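SusD homolog (Bacteroides ovatus, PDB 4F53) probably binds glycans, perhaps mucin O-glycans, as a SusD-like outer-membrane lipoprotein with a TPR-like helical fold. Local coordinates at residues R253-V256 with D260-I263. Residues are numbered along the deposited sequence; the frame is centred on the assembly and turned at random.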
ATOM      1  N   ARG A 253       9.786 -12.920   8.819  1.00 32.56           N
ATOM      2  CA  ARG A 253       9.107 -14.209   8.861  1.00 33.30           C
ATOM      3  C   ARG A 253       8.689 -14.633   7.455  1.00 35.72           C
ATOM      4  O   ARG A 253       9.068 -15.716   7.002  1.00 37.79           O
ATOM      5  CB  ARG A 253       7.853 -14.147   9.782  1.00 33.28           C
ATOM      6  CG  ARG A 253       8.121 -13.838  11.244  1.00 37.40           C
ATOM      7  CD  ARG A 253       9.020 -14.863  11.889  1.00 42.68           C
ATOM      8  NE  ARG A 253       8.945 -14.781  13.345  1.00 53.68           N
ATOM      9  CZ  ARG A 253       9.934 -14.386  14.137  1.00 58.55           C
ATOM     10  NH1 ARG A 253      11.103 -14.027  13.622  1.00 42.31           N
ATOM     11  NH2 ARG A 253       9.767 -14.358  15.450  1.00 38.74           N
ATOM     12  N   PHE A 254       7.937 -13.774   6.759  1.00 31.38           N
ATOM     13  CA  PHE A 254       7.377 -14.087   5.428  1.00 30.70           C
ATOM     14  C   PHE A 254       8.441 -14.411   4.423  1.00 35.29           C
ATOM     15  O   PHE A 254       8.306 -15.394   3.696  1.00 35.30           O
ATOM     16  CB  PHE A 254       6.493 -12.963   4.865  1.00 29.98           C
ATOM     17  CG  PHE A 254       5.531 -12.323   5.837  1.00 30.26           C
ATOM     18  CD1 PHE A 254       4.958 -13.065   6.870  1.00 32.12           C
ATOM     19  CD2 PHE A 254       5.181 -10.980   5.705  1.00 29.34           C
ATOM     20  CE1 PHE A 254       4.114 -12.457   7.802  1.00 33.57           C
ATOM     21  CE2 PHE A 254       4.303 -10.384   6.610  1.00 32.42           C
ATOM     22  CZ  PHE A 254       3.782 -11.125   7.656  1.00 32.10           C
HETATM   23  N   MSE A 255       9.503 -13.604   4.405  1.00 29.68           N
HETATM   24  CA  MSE A 255      10.559 -13.764   3.427  1.00 28.51           C
HETATM   25  C   MSE A 255      11.682 -14.713   3.883  1.00 36.92           C
HETATM   26  O   MSE A 255      11.945 -15.725   3.230  1.00 37.73           O
HETATM   27  CB  MSE A 255      11.141 -12.365   3.089  1.00 28.60           C
HETATM   28  CG  MSE A 255      10.111 -11.409   2.442  1.00 32.00           C
HETATM   29 SE   MSE A 255      10.129 -11.636   0.497  0.75 37.64          SE
HETATM   30  CE  MSE A 255       8.977 -10.206  -0.063  1.00 32.31           C
ATOM     31  N   VAL A 256      12.371 -14.365   4.970  1.00 35.06           N
ATOM     32  CA  VAL A 256      13.578 -15.076   5.375  1.00 35.29           C
ATOM     33  C   VAL A 256      13.288 -16.389   6.117  1.00 40.25           C
ATOM     34  O   VAL A 256      13.731 -17.440   5.647  1.00 40.50           O
ATOM     35  CB  VAL A 256      14.549 -14.156   6.178  1.00 37.95           C
ATOM     36  CG1 VAL A 256      15.846 -14.886   6.486  1.00 37.86           C
ATOM     37  CG2 VAL A 256      14.842 -12.865   5.416  1.00 36.55           C
ATOM     38  N   ASP A 260       7.656 -18.035   2.594  1.00 31.75           N
ATOM     39  CA  ASP A 260       6.299 -18.026   2.053  1.00 32.15           C
ATOM     40  C   ASP A 260       6.181 -16.988   0.952  1.00 35.80           C
ATOM     41  O   ASP A 260       5.242 -17.064   0.140  1.00 33.94           O
ATOM     42  CB  ASP A 260       5.257 -17.704   3.151  1.00 33.70           C
ATOM     43  CG  ASP A 260       4.816 -18.875   4.001  1.00 42.83           C
ATOM     44  OD1 ASP A 260       5.023 -20.030   3.575  1.00 42.66           O
ATOM     45  OD2 ASP A 260       4.250 -18.634   5.087  1.00 47.95           O
ATOM     46  N   ALA A 261       7.113 -16.006   0.948  1.00 31.88           N
ATOM     47  CA  ALA A 261       7.129 -14.889   0.003  1.00 31.67           C
ATOM     48  C   ALA A 261       8.511 -14.672  -0.623  1.00 34.34           C
ATOM     49  O   ALA A 261       9.540 -14.927   0.002  1.00 33.68           O
ATOM     50  CB  ALA A 261       6.692 -13.611   0.715  1.00 31.11           C
ATOM     51  N   ARG A 262       8.512 -14.190  -1.869  1.00 29.43           N
ATOM     52  CA  ARG A 262       9.729 -13.809  -2.592  1.00 29.04           C
ATOM     53  C   ARG A 262       9.461 -12.483  -3.287  1.00 31.60           C
ATOM     54  O   ARG A 262       8.308 -12.057  -3.359  1.00 31.43           O
ATOM     55  CB  ARG A 262      10.173 -14.909  -3.593  1.00 29.15           C
ATOM     56  CG  ARG A 262      10.850 -16.123  -2.914  1.00 32.45           C
ATOM     57  CD  ARG A 262      12.152 -15.699  -2.259  1.00 32.77           C
ATOM     58  NE  ARG A 262      12.852 -16.767  -1.552  1.00 34.73           N
ATOM     59  CZ  ARG A 262      12.761 -16.991  -0.243  1.00 44.86           C
ATOM     60  NH1 ARG A 262      11.920 -16.284   0.501  1.00 32.71           N
ATOM     61  NH2 ARG A 262      13.487 -17.942   0.326  1.00 36.16           N
ATOM     62  N   ILE A 263      10.510 -11.812  -3.773  1.00 30.24           N
ATOM     63  CA  ILE A 263      10.341 -10.555  -4.532  1.00 29.52           C
ATOM     64  C   ILE A 263       9.666 -10.919  -5.863  1.00 32.25           C
ATOM     65  O   ILE A 263       9.958 -11.983  -6.428  1.00 31.45           O
ATOM     66  CB  ILE A 263      11.723  -9.853  -4.733  1.00 32.52           C
ATOM     67  CG1 ILE A 263      12.366  -9.468  -3.385  1.00 31.79           C
ATOM     68  CG2 ILE A 263      11.659  -8.628  -5.696  1.00 33.49           C
ATOM     69  CD1 ILE A 263      11.572  -8.478  -2.498  1.00 23.12           C
TER
HETATM   70  O   HOH W   1      15.309 -17.631   3.070  1.00 55.60           O
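Met255, a selenomethionine, reaches from the last turn of helix 250-257 across strand 261-263 and shows how a helix end can be tied to the strand that follows it. From CB the chain runs to CG, which lies beside the backbone N (chi1 -63°), and a bend at chi2 then swings SE over the peptide after Ala261. There SE stands 3.4 Å from Ala261 O and 4.0 Å from Ala261 CB. Beyond it CE passes 3.8 Å from Arg262 O and meets Ile263 CD1, the two side chains crossing at about a right angle. Val62, on the strand antiparallel to 261-263, also touches Met255 and Ala261.

The joint is a tight helix-to-strand connection within the SusD/RagB family region of this mainly helical protein. Phe254 O is the helix carbonyl that receives the first amides of 260-263: it accepts a hydrogen bond from Ala261 N (3.1 Å) and a weak one from Asp260 N. The carboxylate of Asp260 is hydrogen-bonded to Asn66 and Gln48, and to a glycerol probably from the crystallisation liquor.

Arg262 starts away from the helix but folds back at chi2 (-65°), bringing NH1 between two carbonyls: Met255 O and Ala261 O, each 2.8 Å from NH1. Both acceptors lie slightly out of the guanidinium plane, while NE bonds to Gln319 O and NH2 to Ser259 OG. A leucine here would probably leave Met255 O and Ala261 O without their shared donor, and Gln319 O without its bond from NE. A water donates to Val256 O and weakly accepts from Arg262 NH2, extending the link by one residue.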